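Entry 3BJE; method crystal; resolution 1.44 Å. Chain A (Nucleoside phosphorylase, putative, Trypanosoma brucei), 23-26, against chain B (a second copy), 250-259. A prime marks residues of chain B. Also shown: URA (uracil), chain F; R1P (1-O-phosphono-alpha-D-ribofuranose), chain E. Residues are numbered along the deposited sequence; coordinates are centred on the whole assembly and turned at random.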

ATOM      1  N   ASP A  23     -16.337   2.028  12.371  1.00 26.00           N
ATOM      2  CA  ASP A  23     -15.003   1.607  12.905  1.00 26.14           C
ATOM      3  C   ASP A  23     -14.597   0.250  12.356  1.00 26.28           C
ATOM      4  O   ASP A  23     -13.448   0.033  12.021  1.00 25.21           O
ATOM      5  N   LEU A  24     -15.532  -0.685  12.311  1.00 27.06           N
ATOM      6  CA  LEU A  24     -15.224  -2.029  11.845  1.00 28.23           C
ATOM      7  C   LEU A  24     -16.426  -2.562  11.075  1.00 27.54           C
ATOM      8  O   LEU A  24     -17.272  -3.259  11.639  1.00 26.53           O
ATOM      9  N   PRO A  25     -16.515  -2.213   9.782  1.00 25.72           N
ATOM     10  CA  PRO A  25     -17.656  -2.628   8.959  1.00 26.48           C
ATOM     11  C   PRO A  25     -17.730  -4.143   8.771  1.00 26.23           C
ATOM     12  O   PRO A  25     -16.776  -4.752   8.284  1.00 23.10           O
ATOM     13  N   ILE A  26     -18.853  -4.742   9.170  1.00 29.06           N
ATOM     14  CA  ILE A  26     -19.081  -6.180   8.992  1.00 28.69           C
ATOM     15  C   ILE A  26     -20.319  -6.385   8.140  1.00 29.64           C
ATOM     16  O   ILE A  26     -21.373  -5.821   8.424  1.00 30.98           O
TER
ATOM     17  N   PHE B 250      -6.164   1.955   6.809  1.00 14.27           N
ATOM     18  CA  PHE B 250      -7.611   2.165   6.789  1.00 14.21           C
ATOM     19  C   PHE B 250      -8.224   2.293   8.176  1.00 14.72           C
ATOM     20  O   PHE B 250      -9.251   2.965   8.339  1.00 15.56           O
ATOM     21  N   TYR B 251      -7.638   1.609   9.162  1.00 15.19           N
ATOM     22  CA  TYR B 251      -8.284   1.496  10.470  1.00 14.76           C
ATOM     23  C   TYR B 251      -7.684   2.498  11.436  1.00 17.06           C
ATOM     24  O   TYR B 251      -8.018   3.668  11.343  1.00 16.42           O
ATOM     25  N   GLY B 252      -6.783   2.092  12.321  1.00 15.91           N
ATOM     26  CA  GLY B 252      -6.131   3.054  13.219  1.00 14.75           C
ATOM     27  C   GLY B 252      -5.499   4.220  12.471  1.00 14.75           C
ATOM     28  O   GLY B 252      -5.438   5.359  12.970  1.00 14.58           O
ATOM     29  N   CYS B 253      -5.026   3.958  11.257  1.00 14.58           N
ATOM     30  CA  CYS B 253      -4.413   5.005  10.435  1.00 16.50           C
ATOM     31  C   CYS B 253      -5.411   6.063   9.956  1.00 14.90           C
ATOM     32  O   CYS B 253      -4.977   7.129   9.485  1.00 16.35           O
ATOM     33  N   GLN B 254      -6.716   5.767  10.058  1.00 13.76           N
ATOM     34  CA  GLN B 254      -7.789   6.754   9.803  1.00 15.95           C
ATOM     35  C   GLN B 254      -8.615   7.058  11.058  1.00 17.07           C
ATOM     36  O   GLN B 254      -9.732   7.548  10.955  1.00 16.94           O
ATOM     37  N   GLY B 255      -8.078   6.753  12.238  1.00 17.46           N
ATOM     38  CA  GLY B 255      -8.774   6.998  13.480  1.00 16.21           C
ATOM     39  C   GLY B 255      -9.887   6.031  13.825  1.00 18.57           C
ATOM     40  O   GLY B 255     -10.687   6.319  14.702  1.00 18.89           O
ATOM     41  N   ARG B 256      -9.985   4.905  13.132  1.00 15.07           N
ATOM     42  CA  ARG B 256     -10.934   3.863  13.505  1.00 16.74           C
ATOM     43  C   ARG B 256     -10.415   3.110  14.718  1.00 17.74           C
ATOM     44  O   ARG B 256      -9.211   2.818  14.826  1.00 17.50           O
ATOM     45  N   ARG B 257     -11.345   2.799  15.616  1.00 17.50           N
ATOM     46  CA  ARG B 257     -11.079   2.113  16.866  1.00 16.69           C
ATOM     47  C   ARG B 257     -11.487   0.649  16.784  1.00 17.34           C
ATOM     48  O   ARG B 257     -12.667   0.335  16.675  1.00 19.44           O
ATOM     49  N   VAL B 258     -10.498  -0.239  16.799  1.00 16.46           N
ATOM     50  CA  VAL B 258     -10.730  -1.672  16.571  1.00 14.99           C
ATOM     51  C   VAL B 258     -10.120  -2.535  17.679  1.00 16.51           C
ATOM     52  O   VAL B 258      -8.913  -2.602  17.818  1.00 16.58           O
ATOM     53  N   GLY B 259     -10.978  -3.160  18.483  1.00 16.50           N
ATOM     54  CA  GLY B 259     -10.540  -4.144  19.458  1.00 14.61           C
ATOM     55  C   GLY B 259      -9.348  -3.737  20.287  1.00 15.47           C
ATOM     56  O   GLY B 259      -9.318  -2.660  20.891  1.00 16.70           O
TER

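What do the first residues of the chain B stretch offer? Phe250′ (chi1 t) barely meets chain A; its ring lies by the ligands, with Phe250′ CE1 3.6 Å from URA N3 and Phe250′ CE1 3.8 Å from R1P O5. Tyr251′ (chi1 m) sends its ring to chain A although its CA-to-CB bond points sideways. The ring edge meets Asp23 O, 3.4 Å from Tyr251′ CD1, and Pro25 CD, 4.1 Å from Tyr251′ CE1; Leu24 CD1 lies 4.0 Å from that same CE1. One water donates to both Tyr251′ OH (2.9 Å) and Pro25 O (2.8 Å), linking the chains beyond the apolar patch.

Which residues turn from the contact to the base? Gln254′ (m, t) is out of reach of chain A and reads uracil with its amide: OE1 accepts from N3 at 2.8 Å, and NE2 donates to O2 at 3.0 Å. Arg256′ (m, t, t) serves both sides. Its CA-to-CB bond points toward chain A and its CD lies 3.3 Å from Asp23 O, yet its NH1 donates to uracil O4 at 2.9 Å. Its NH2 holds Phe250′ O at 2.9 Å and Gln254′ OE1 at 3.2 Å, linking the arginine to the backbone of Phe250′ and the side chain of Gln254′.

What fastens Asp23 to chain B? Its m rotamer brings OD1 to the backbone N of Arg257′, a nearly straight hydrogen bond of 3.0 Å. Arg257′ (m, p, t) adds a water bridge: the water donates to Asp23 OD2 at 2.8 Å and accepts from Arg257′ NH1 at 3.2 Å. Asp23 O, by contrast, is buried without a polar partner.

How does the stretch finish? Val258′ (t) places CG1 4.0 Å from CD2 of Leu24 (t, p), while Leu24 CD1 lies near both Val258′ CG1, at 4.2 Å, and the Tyr251′ ring.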

ATOM      1  CB  ASP A  23     -15.018   1.504  14.432  1.00 28.68           C
ATOM      2  CG  ASP A  23     -15.018   2.858  15.131  1.00 29.11           C
ATOM      3  OD1 ASP A  23     -14.092   3.668  14.921  1.00 19.75           O
ATOM      4  OD2 ASP A  23     -15.934   3.088  15.948  1.00 33.75           O
ATOM      5  CB  LEU A  24     -14.889  -2.914  13.038  1.00 29.79           C
ATOM      6  CG  LEU A  24     -14.441  -4.342  12.765  1.00 32.81           C
ATOM      7  CD1 LEU A  24     -13.240  -4.400  11.833  1.00 31.51           C
ATOM      8  CD2 LEU A  24     -14.131  -4.991  14.105  1.00 35.49           C
ATOM      9  CB  PRO A  25     -17.404  -1.919   7.617  1.00 24.71           C
ATOM     10  CG  PRO A  25     -16.400  -0.856   7.907  1.00 27.21           C
ATOM     11  CD  PRO A  25     -15.556  -1.393   9.018  1.00 25.30           C
ATOM     12  CB  ILE A  26     -19.310  -6.911  10.326  1.00 29.48           C
ATOM     13  CG1 ILE A  26     -18.158  -6.654  11.298  1.00 32.69           C
ATOM     14  CG2 ILE A  26     -19.453  -8.421  10.083  1.00 31.26           C
ATOM     15  CD1 ILE A  26     -16.825  -7.112  10.789  1.00 35.44           C
TER
ATOM     16  CB  PHE B 250      -8.269   0.979   6.096  1.00 15.40           C
ATOM     17  CG  PHE B 250      -9.749   1.140   5.862  1.00 14.21           C
ATOM     18  CD1 PHE B 250     -10.211   1.753   4.703  1.00 14.73           C
ATOM     19  CD2 PHE B 250     -10.674   0.624   6.764  1.00 13.93           C
ATOM     20  CE1 PHE B 250     -11.573   1.883   4.480  1.00 14.65           C
ATOM     21  CE2 PHE B 250     -12.016   0.720   6.534  1.00 15.64           C
ATOM     22  CZ  PHE B 250     -12.468   1.354   5.382  1.00 15.46           C
ATOM     23  CB  TYR B 251      -8.259   0.045  10.950  1.00 14.30           C
ATOM     24  CG  TYR B 251      -9.200  -0.807  10.138  1.00 14.50           C
ATOM     25  CD1 TYR B 251     -10.563  -0.790  10.400  1.00 14.79           C
ATOM     26  CD2 TYR B 251      -8.741  -1.621   9.111  1.00 14.65           C
ATOM     27  CE1 TYR B 251     -11.466  -1.554   9.659  1.00 14.67           C
ATOM     28  CE2 TYR B 251      -9.635  -2.409   8.377  1.00 14.90           C
ATOM     29  CZ  TYR B 251     -11.001  -2.359   8.642  1.00 15.35           C
ATOM     30  OH  TYR B 251     -11.888  -3.120   7.896  1.00 15.37           O
ATOM     31  CB  CYS B 253      -3.744   4.398   9.225  1.00 15.98           C
ATOM     32  SG  CYS B 253      -2.308   3.366   9.638  1.00 15.41           S
ATOM     33  CB  GLN B 254      -8.702   6.290   8.661  1.00 15.00           C
ATOM     34  CG  GLN B 254      -7.954   6.172   7.342  1.00 13.80           C
ATOM     35  CD  GLN B 254      -8.811   5.848   6.130  1.00 13.43           C
ATOM     36  OE1 GLN B 254     -10.029   6.132   6.096  1.00 14.50           O
ATOM     37  NE2 GLN B 254      -8.173   5.249   5.110  1.00 15.02           N
ATOM     38  CB  ARG B 256     -11.176   2.862  12.377  1.00 15.43           C
ATOM     39  CG  ARG B 256     -11.861   3.473  11.155  1.00 17.16           C
ATOM     40  CD  ARG B 256     -12.221   2.431  10.095  1.00 16.22           C
ATOM     41  NE  ARG B 256     -13.259   2.957   9.212  1.00 16.41           N
ATOM     42  CZ  ARG B 256     -13.051   3.725   8.146  1.00 17.57           C
ATOM     43  NH1 ARG B 256     -14.093   4.184   7.465  1.00 16.61           N
ATOM     44  NH2 ARG B 256     -11.838   4.062   7.745  1.00 16.75           N
ATOM     45  CB  ARG B 257     -11.872   2.785  17.982  1.00 19.69           C
ATOM     46  CG  ARG B 257     -11.441   4.229  18.277  1.00 26.66           C
ATOM     47  CD  ARG B 257     -12.186   5.223  17.384  1.00 37.09           C
ATOM     48  NE  ARG B 257     -12.004   6.612  17.816  1.00 41.45           N
ATOM     49  CZ  ARG B 257     -12.646   7.178  18.840  1.00 42.07           C
ATOM     50  NH1 ARG B 257     -13.532   6.489  19.557  1.00 47.45           N
ATOM     51  NH2 ARG B 257     -12.403   8.448  19.153  1.00 39.36           N
ATOM     52  CB  VAL B 258     -10.175  -2.140  15.204  1.00 15.94           C
ATOM     53  CG1 VAL B 258     -10.516  -3.606  14.957  1.00 17.16           C
ATOM     54  CG2 VAL B 258     -10.724  -1.250  14.068  1.00 14.79           C
TER
HETATM   55  N1  URA F 501     -11.808   4.500   1.724  1.00 20.72           N
HETATM   56  C2  URA F 501     -11.032   4.964   2.717  1.00 16.22           C
HETATM   57  O2  URA F 501      -9.786   4.993   2.568  1.00 15.62           O
HETATM   58  N3  URA F 501     -11.586   5.398   3.867  1.00 14.23           N
HETATM   59  C4  URA F 501     -12.908   5.356   4.050  1.00 18.66           C
HETATM   60  O4  URA F 501     -13.368   5.770   5.153  1.00 17.59           O
HETATM   61  C5  URA F 501     -13.714   4.838   3.033  1.00 17.44           C
HETATM   62  C6  URA F 501     -13.122   4.417   1.867  1.00 20.34           C
HETATM   63  C5  R1P E 401      -9.930   1.282   0.896  1.00 24.50           C
HETATM   64  O5  R1P E 401     -11.127   0.501   0.949  1.00 21.81           O
HETATM   65  C4  R1P E 401      -9.655   1.686  -0.548  1.00 22.41           C
HETATM   66  O4  R1P E 401     -10.766   2.393  -1.125  1.00 28.83           O
HETATM   67  C1  R1P E 401     -10.422   3.726  -1.512  1.00 27.35           C
HETATM   68  C2  R1P E 401      -9.163   3.991  -0.674  1.00 24.34           C
HETATM   69  O2  R1P E 401      -8.368   5.099  -1.137  1.00 19.22           O
HETATM   70  C3  R1P E 401      -8.468   2.629  -0.672  1.00 19.04           C
HETATM   71  O3  R1P E 401      -7.780   2.361  -1.903  1.00 20.21           O
HETATM   72  O1  R1P E 401     -10.293   3.904  -2.964  1.00 24.76           O
HETATM   73  P   R1P E 401     -10.669   2.851  -4.144  1.00 24.36           P
HETATM   74  O1P R1P E 401      -9.631   1.747  -3.827  1.00 25.38           O
HETATM   75  O2P R1P E 401     -10.378   3.557  -5.458  1.00 22.98           O
HETATM   76  O3P R1P E 401     -12.108   2.512  -3.915  1.00 31.55           O
HETATM   77  O   HOH W   1     -15.518   4.162  18.508  1.00 49.86           O
HETATM   78  O   HOH W   2     -13.989  -5.031   8.182  1.00 21.30           O